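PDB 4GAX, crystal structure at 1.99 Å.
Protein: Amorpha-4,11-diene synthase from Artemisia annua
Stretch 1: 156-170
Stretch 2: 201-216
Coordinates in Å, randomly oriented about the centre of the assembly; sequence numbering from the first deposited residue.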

# COMPACT_ATOMS: atom_id res chain seq x y z
N HIS A 156 -23.83 -20.74 -5.15
CA HIS A 156 -23.62 -20.10 -3.87
C HIS A 156 -22.68 -18.90 -4.01
O HIS A 156 -21.46 -19.05 -3.97
N VAL A 157 -23.27 -17.72 -4.17
CA VAL A 157 -22.50 -16.51 -4.45
C VAL A 157 -21.42 -16.23 -3.42
O VAL A 157 -20.27 -15.95 -3.78
N GLU A 158 -21.77 -16.29 -2.13
CA GLU A 158 -20.80 -15.95 -1.09
C GLU A 158 -19.57 -16.86 -1.14
O GLU A 158 -18.45 -16.41 -0.93
N GLY A 159 -19.79 -18.14 -1.42
CA GLY A 159 -18.70 -19.09 -1.52
C GLY A 159 -17.86 -18.82 -2.75
O GLY A 159 -16.63 -18.95 -2.71
N LEU A 160 -18.52 -18.47 -3.86
CA LEU A 160 -17.82 -18.20 -5.12
C LEU A 160 -16.92 -17.00 -4.94
O LEU A 160 -15.77 -16.99 -5.38
N LEU A 161 -17.47 -15.98 -4.30
CA LEU A 161 -16.71 -14.77 -3.99
C LEU A 161 -15.54 -15.04 -3.07
O LEU A 161 -14.46 -14.48 -3.27
N GLU A 162 -15.73 -15.88 -2.05
CA GLU A 162 -14.63 -16.19 -1.14
C GLU A 162 -13.50 -16.90 -1.89
O GLU A 162 -12.32 -16.69 -1.60
N LEU A 163 -13.87 -17.74 -2.84
CA LEU A 163 -12.87 -18.47 -3.62
C LEU A 163 -12.11 -17.53 -4.54
O LEU A 163 -10.88 -17.59 -4.65
N TYR A 164 -12.85 -16.63 -5.18
CA TYR A 164 -12.24 -15.62 -6.03
C TYR A 164 -11.20 -14.82 -5.23
O TYR A 164 -10.06 -14.64 -5.66
N GLU A 165 -11.60 -14.35 -4.05
CA GLU A 165 -10.68 -13.55 -3.24
C GLU A 165 -9.44 -14.34 -2.85
O GLU A 165 -8.33 -13.78 -2.84
N ALA A 166 -9.61 -15.62 -2.55
CA ALA A 166 -8.45 -16.48 -2.22
C ALA A 166 -7.41 -16.55 -3.36
O ALA A 166 -6.19 -16.63 -3.11
N THR A 167 -7.89 -16.52 -4.61
CA THR A 167 -6.99 -16.65 -5.77
C THR A 167 -5.97 -15.52 -5.81
O THR A 167 -4.88 -15.69 -6.32
N SER A 168 -6.34 -14.36 -5.26
CA SER A 168 -5.40 -13.22 -5.23
C SER A 168 -4.14 -13.46 -4.41
O SER A 168 -3.16 -12.72 -4.58
N MET A 169 -4.17 -14.46 -3.53
CA MET A 169 -3.02 -14.76 -2.67
C MET A 169 -2.12 -15.80 -3.28
O MET A 169 -1.21 -16.30 -2.61
N ARG A 170 -2.37 -16.18 -4.53
CA ARG A 170 -1.62 -17.29 -5.11
C ARG A 170 -0.20 -16.89 -5.45
O ARG A 170 0.09 -15.71 -5.71
N ALA A 201 -27.35 -4.20 -4.67
CA ALA A 201 -26.19 -4.05 -3.79
C ALA A 201 -25.23 -5.23 -3.93
O ALA A 201 -24.00 -5.07 -3.83
N LEU A 202 -25.77 -6.42 -4.15
CA LEU A 202 -24.94 -7.60 -4.27
C LEU A 202 -24.20 -7.59 -5.61
O LEU A 202 -23.02 -7.92 -5.68
N SER A 203 -24.90 -7.17 -6.67
CA SER A 203 -24.27 -6.98 -7.98
C SER A 203 -23.07 -6.06 -7.84
O SER A 203 -21.98 -6.36 -8.33
N THR A 204 -23.28 -4.95 -7.13
CA THR A 204 -22.24 -3.97 -6.90
C THR A 204 -21.06 -4.58 -6.15
O THR A 204 -19.90 -4.35 -6.51
N GLU A 205 -21.34 -5.35 -5.11
CA GLU A 205 -20.28 -5.97 -4.33
C GLU A 205 -19.46 -6.99 -5.14
O GLU A 205 -18.23 -7.05 -5.01
N ILE A 206 -20.14 -7.79 -5.97
CA ILE A 206 -19.43 -8.69 -6.89
C ILE A 206 -18.59 -7.87 -7.90
O ILE A 206 -17.43 -8.17 -8.14
N GLN A 207 -19.17 -6.84 -8.48
CA GLN A 207 -18.45 -6.10 -9.52
C GLN A 207 -17.26 -5.32 -8.96
O GLN A 207 -16.24 -5.19 -9.63
N ARG A 208 -17.35 -4.85 -7.72
CA ARG A 208 -16.16 -4.18 -7.15
C ARG A 208 -15.03 -5.19 -6.97
O ARG A 208 -13.88 -4.90 -7.30
N ALA A 209 -15.36 -6.39 -6.48
CA ALA A 209 -14.36 -7.44 -6.32
C ALA A 209 -13.71 -7.81 -7.66
O ALA A 209 -12.49 -7.97 -7.75
N LEU A 210 -14.53 -7.95 -8.70
CA LEU A 210 -14.02 -8.26 -10.03
C LEU A 210 -13.11 -7.15 -10.59
O LEU A 210 -12.14 -7.42 -11.30
N LYS A 211 -13.44 -5.89 -10.28
CA LYS A 211 -12.61 -4.76 -10.69
C LYS A 211 -11.24 -4.78 -9.99
O LYS A 211 -10.22 -4.50 -10.61
N LYS A 212 -11.22 -5.10 -8.70
CA LYS A 212 -9.96 -5.22 -7.96
C LYS A 212 -10.17 -6.13 -6.77
O LYS A 212 -11.06 -5.89 -5.93
N PRO A 213 -9.38 -7.20 -6.69
CA PRO A 213 -9.62 -8.09 -5.56
C PRO A 213 -9.20 -7.47 -4.23
O PRO A 213 -8.38 -6.54 -4.20
N LEU A 214 -9.78 -7.99 -3.15
CA LEU A 214 -9.60 -7.49 -1.80
C LEU A 214 -8.12 -7.33 -1.40
O LEU A 214 -7.71 -6.31 -0.81
N TRP A 215 -7.33 -8.34 -1.73
CA TRP A 215 -5.91 -8.36 -1.37
C TRP A 215 -5.14 -7.18 -1.97
O TRP A 215 -4.23 -6.64 -1.35
N LYS A 216 -5.53 -6.78 -3.18
CA LYS A 216 -4.85 -5.68 -3.86
C LYS A 216 -5.33 -4.29 -3.43
O LYS A 216 -4.62 -3.30 -3.63

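The most distinctive feature of this contact is the way Glu 165, a buried acid, reaches across to the point where the second helix has ended and binds the backbone there. Its CA-to-CB bond points sideways, but an m, m rotamer (chi1 -59°, chi2 -69°) brings the carboxylate nearer the other stretch, where Leu 214 N donates a hydrogen bond to Glu 165 OE1 at 2.8 Å. The same oxygen accepts a hydrogen bond from water 1, 2.7 Å from the water oxygen to Glu 165 OE1. This water also donates to Glu 165 O (2.9 Å from the water oxygen) and accepts from Trp 215 N (3.0 Å from the water oxygen), so that one solvent molecule ties the backbones of both stretches together. A weak hydrogen bond from Ser 168 OG to the water, 3.2 Å to its oxygen, completes the set.

The two helices run nearly parallel, at 15°, with their axes 10.9 Å apart at closest approach. At the Val 157 end of the contact the packing is apolar. Val 157, in the t rotamer, points toward the second helix and sets CG1 3.8 Å from Ile 206 CD1 and 4.3 Å from Leu 202 CD2. One turn on, Leu 161 has an off-well chi1 of -100°; its CD1 lies 4.1 Å from Ile 206 CG1 and its CD2 3.8 Å from Ala 209 CB. The small side chain of Ala 209 points toward the first helix and meets Leu 161, Tyr 164 and Glu 165.

Tyr 164 (chi1 t, chi2 84°) extends its ring to the end of the second helix. Its hydroxyl donates to the carbonyl of Ala 209, with Tyr 164 OH 2.7 Å from Ala 209 O, and the acceptor lies at the ring edge. Over one face sits Leu 210 CD2, 4.2 Å from the Tyr 164 ring centroid in a CH-pi contact; although the CA-to-CB bond of Leu 210 points away, its m, t rotamer brings the end of the side chain back to the ring.

At the far end of the contact, Met 169 meets Trp 215. The m, m, m rotamer of Met 169 lays its thioether along one face of the indole: SD is 3.5 Å from the centroid of the five-membered ring of Trp 215, and CE is 3.8 Å from that of the six-membered ring. Trp 215, with chi1 t, points toward the first stretch, and its CB packs 3.8 Å from Ser 168 CB.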

# COMPACT_ATOMS: atom_id res chain seq x y z
CB HIS A 156 -23.04 -21.07 -2.85
CG HIS A 156 -22.75 -20.44 -1.52
ND1 HIS A 156 -21.64 -20.75 -0.77
CD2 HIS A 156 -23.43 -19.49 -0.83
CE1 HIS A 156 -21.65 -20.03 0.33
NE2 HIS A 156 -22.72 -19.26 0.33
CB VAL A 157 -23.41 -15.28 -4.56
CG1 VAL A 157 -22.60 -14.06 -4.99
CG2 VAL A 157 -24.53 -15.54 -5.55
CB GLU A 158 -21.43 -15.98 0.30
CG GLU A 158 -20.63 -15.19 1.32
CD GLU A 158 -21.05 -15.47 2.76
OE1 GLU A 158 -22.04 -16.21 2.96
OE2 GLU A 158 -20.39 -14.94 3.68
CB LEU A 160 -18.81 -17.90 -6.24
CG LEU A 160 -19.21 -19.03 -7.16
CD1 LEU A 160 -20.15 -18.50 -8.26
CD2 LEU A 160 -17.97 -19.66 -7.76
CB LEU A 161 -17.62 -13.71 -3.37
CG LEU A 161 -18.13 -12.61 -4.29
CD1 LEU A 161 -19.04 -11.69 -3.48
CD2 LEU A 161 -16.95 -11.84 -4.88
CB GLU A 162 -15.09 -17.07 0.04
CG GLU A 162 -15.95 -16.35 1.08
CD GLU A 162 -16.35 -17.26 2.25
OE1 GLU A 162 -16.18 -18.50 2.15
OE2 GLU A 162 -16.83 -16.73 3.28
CB LEU A 163 -13.55 -19.59 -4.43
CG LEU A 163 -12.66 -20.32 -5.44
CD1 LEU A 163 -11.48 -21.03 -4.76
CD2 LEU A 163 -13.52 -21.32 -6.23
CB TYR A 164 -13.31 -14.72 -6.64
CG TYR A 164 -12.75 -13.47 -7.28
CD1 TYR A 164 -12.27 -13.48 -8.59
CD2 TYR A 164 -12.70 -12.26 -6.58
CE1 TYR A 164 -11.74 -12.31 -9.19
CE2 TYR A 164 -12.17 -11.09 -7.17
CZ TYR A 164 -11.70 -11.12 -8.46
OH TYR A 164 -11.19 -9.96 -9.02
CB GLU A 165 -11.37 -12.96 -2.00
CG GLU A 165 -12.58 -12.07 -2.29
CD GLU A 165 -12.19 -10.74 -2.95
OE1 GLU A 165 -11.00 -10.55 -3.31
OE2 GLU A 165 -13.08 -9.86 -3.11
CB ALA A 166 -8.91 -17.87 -1.85
CB THR A 167 -7.74 -16.68 -7.13
OG1 THR A 167 -8.33 -15.40 -7.39
CG2 THR A 167 -8.84 -17.76 -7.12
CB SER A 168 -6.08 -11.97 -4.69
OG SER A 168 -7.16 -11.65 -5.52
CB MET A 169 -3.46 -15.30 -1.30
CG MET A 169 -4.63 -14.56 -0.68
SD MET A 169 -4.21 -12.88 -0.22
CE MET A 169 -3.03 -13.14 1.09
CB ARG A 170 -2.32 -17.81 -6.37
CG ARG A 170 -2.20 -16.93 -7.58
CD ARG A 170 -3.25 -17.35 -8.64
NE ARG A 170 -3.20 -16.52 -9.84
CZ ARG A 170 -3.71 -15.29 -9.93
NH1 ARG A 170 -4.29 -14.72 -8.88
NH2 ARG A 170 -3.63 -14.61 -11.08
CB ALA A 201 -26.63 -3.89 -2.34
CB LEU A 202 -25.77 -8.87 -4.13
CG LEU A 202 -24.96 -10.17 -4.21
CD1 LEU A 202 -23.87 -10.20 -3.12
CD2 LEU A 202 -25.88 -11.38 -4.08
CB SER A 203 -25.26 -6.38 -8.98
OG SER A 203 -26.23 -7.34 -9.33
CB THR A 204 -22.80 -2.73 -6.19
OG1 THR A 204 -23.64 -2.02 -7.11
CG2 THR A 204 -21.69 -1.81 -5.71
CB GLU A 205 -20.84 -6.61 -3.07
CG GLU A 205 -19.78 -7.15 -2.12
CD GLU A 205 -18.96 -6.05 -1.45
OE1 GLU A 205 -19.30 -4.85 -1.58
OE2 GLU A 205 -17.98 -6.40 -0.77
CB ILE A 206 -20.41 -9.55 -7.68
CG1 ILE A 206 -21.20 -10.44 -6.71
CG2 ILE A 206 -19.68 -10.39 -8.73
CD1 ILE A 206 -22.40 -11.14 -7.37
CB GLN A 207 -19.41 -5.21 -10.31
CG GLN A 207 -19.53 -5.60 -11.80
CD GLN A 207 -18.18 -5.90 -12.50
OE1 GLN A 207 -17.17 -5.20 -12.29
NE2 GLN A 207 -18.17 -6.93 -13.35
CB ARG A 208 -16.45 -3.40 -5.85
CG ARG A 208 -17.06 -4.19 -4.70
CD ARG A 208 -17.29 -3.28 -3.46
NE ARG A 208 -16.04 -2.83 -2.90
CZ ARG A 208 -15.46 -3.32 -1.80
NH1 ARG A 208 -16.04 -4.29 -1.08
NH2 ARG A 208 -14.30 -2.84 -1.41
CB ALA A 209 -15.00 -8.67 -5.68
CB LEU A 210 -15.18 -8.52 -11.00
CG LEU A 210 -16.02 -9.78 -10.70
CD1 LEU A 210 -17.16 -9.92 -11.70
CD2 LEU A 210 -15.14 -11.03 -10.70
CB LYS A 211 -13.33 -3.44 -10.41
CG LYS A 211 -12.79 -2.23 -11.17
CD LYS A 211 -13.92 -1.30 -11.64
CE LYS A 211 -14.75 -1.92 -12.79
NZ LYS A 211 -16.13 -2.35 -12.39
CB LYS A 212 -9.47 -3.84 -7.49
CG LYS A 212 -8.16 -3.92 -6.68
CD LYS A 212 -7.70 -2.54 -6.18
CE LYS A 212 -7.22 -1.65 -7.32
NZ LYS A 212 -6.37 -0.52 -6.79
CB PRO A 213 -8.76 -9.31 -5.89
CG PRO A 213 -7.70 -8.80 -6.82
CD PRO A 213 -8.32 -7.69 -7.60
CB LEU A 214 -10.30 -8.46 -0.84
CG LEU A 214 -10.22 -8.19 0.65
CD1 LEU A 214 -10.81 -6.82 0.94
CD2 LEU A 214 -10.99 -9.28 1.41
CB TRP A 215 -5.29 -9.68 -1.82
CG TRP A 215 -3.79 -9.84 -1.59
CD1 TRP A 215 -2.87 -10.25 -2.52
CD2 TRP A 215 -3.05 -9.63 -0.37
NE1 TRP A 215 -1.61 -10.30 -1.96
CE2 TRP A 215 -1.69 -9.92 -0.64
CE3 TRP A 215 -3.39 -9.21 0.92
CZ2 TRP A 215 -0.68 -9.81 0.32
CZ3 TRP A 215 -2.39 -9.10 1.89
CH2 TRP A 215 -1.05 -9.41 1.58
CB LYS A 216 -4.96 -5.85 -5.39
CG LYS A 216 -3.94 -6.87 -5.93
CD LYS A 216 -4.18 -7.26 -7.39
CE LYS A 216 -4.05 -6.08 -8.33
NZ LYS A 216 -2.93 -5.22 -7.90
O HOH W 1 -8.45 -10.92 -2.63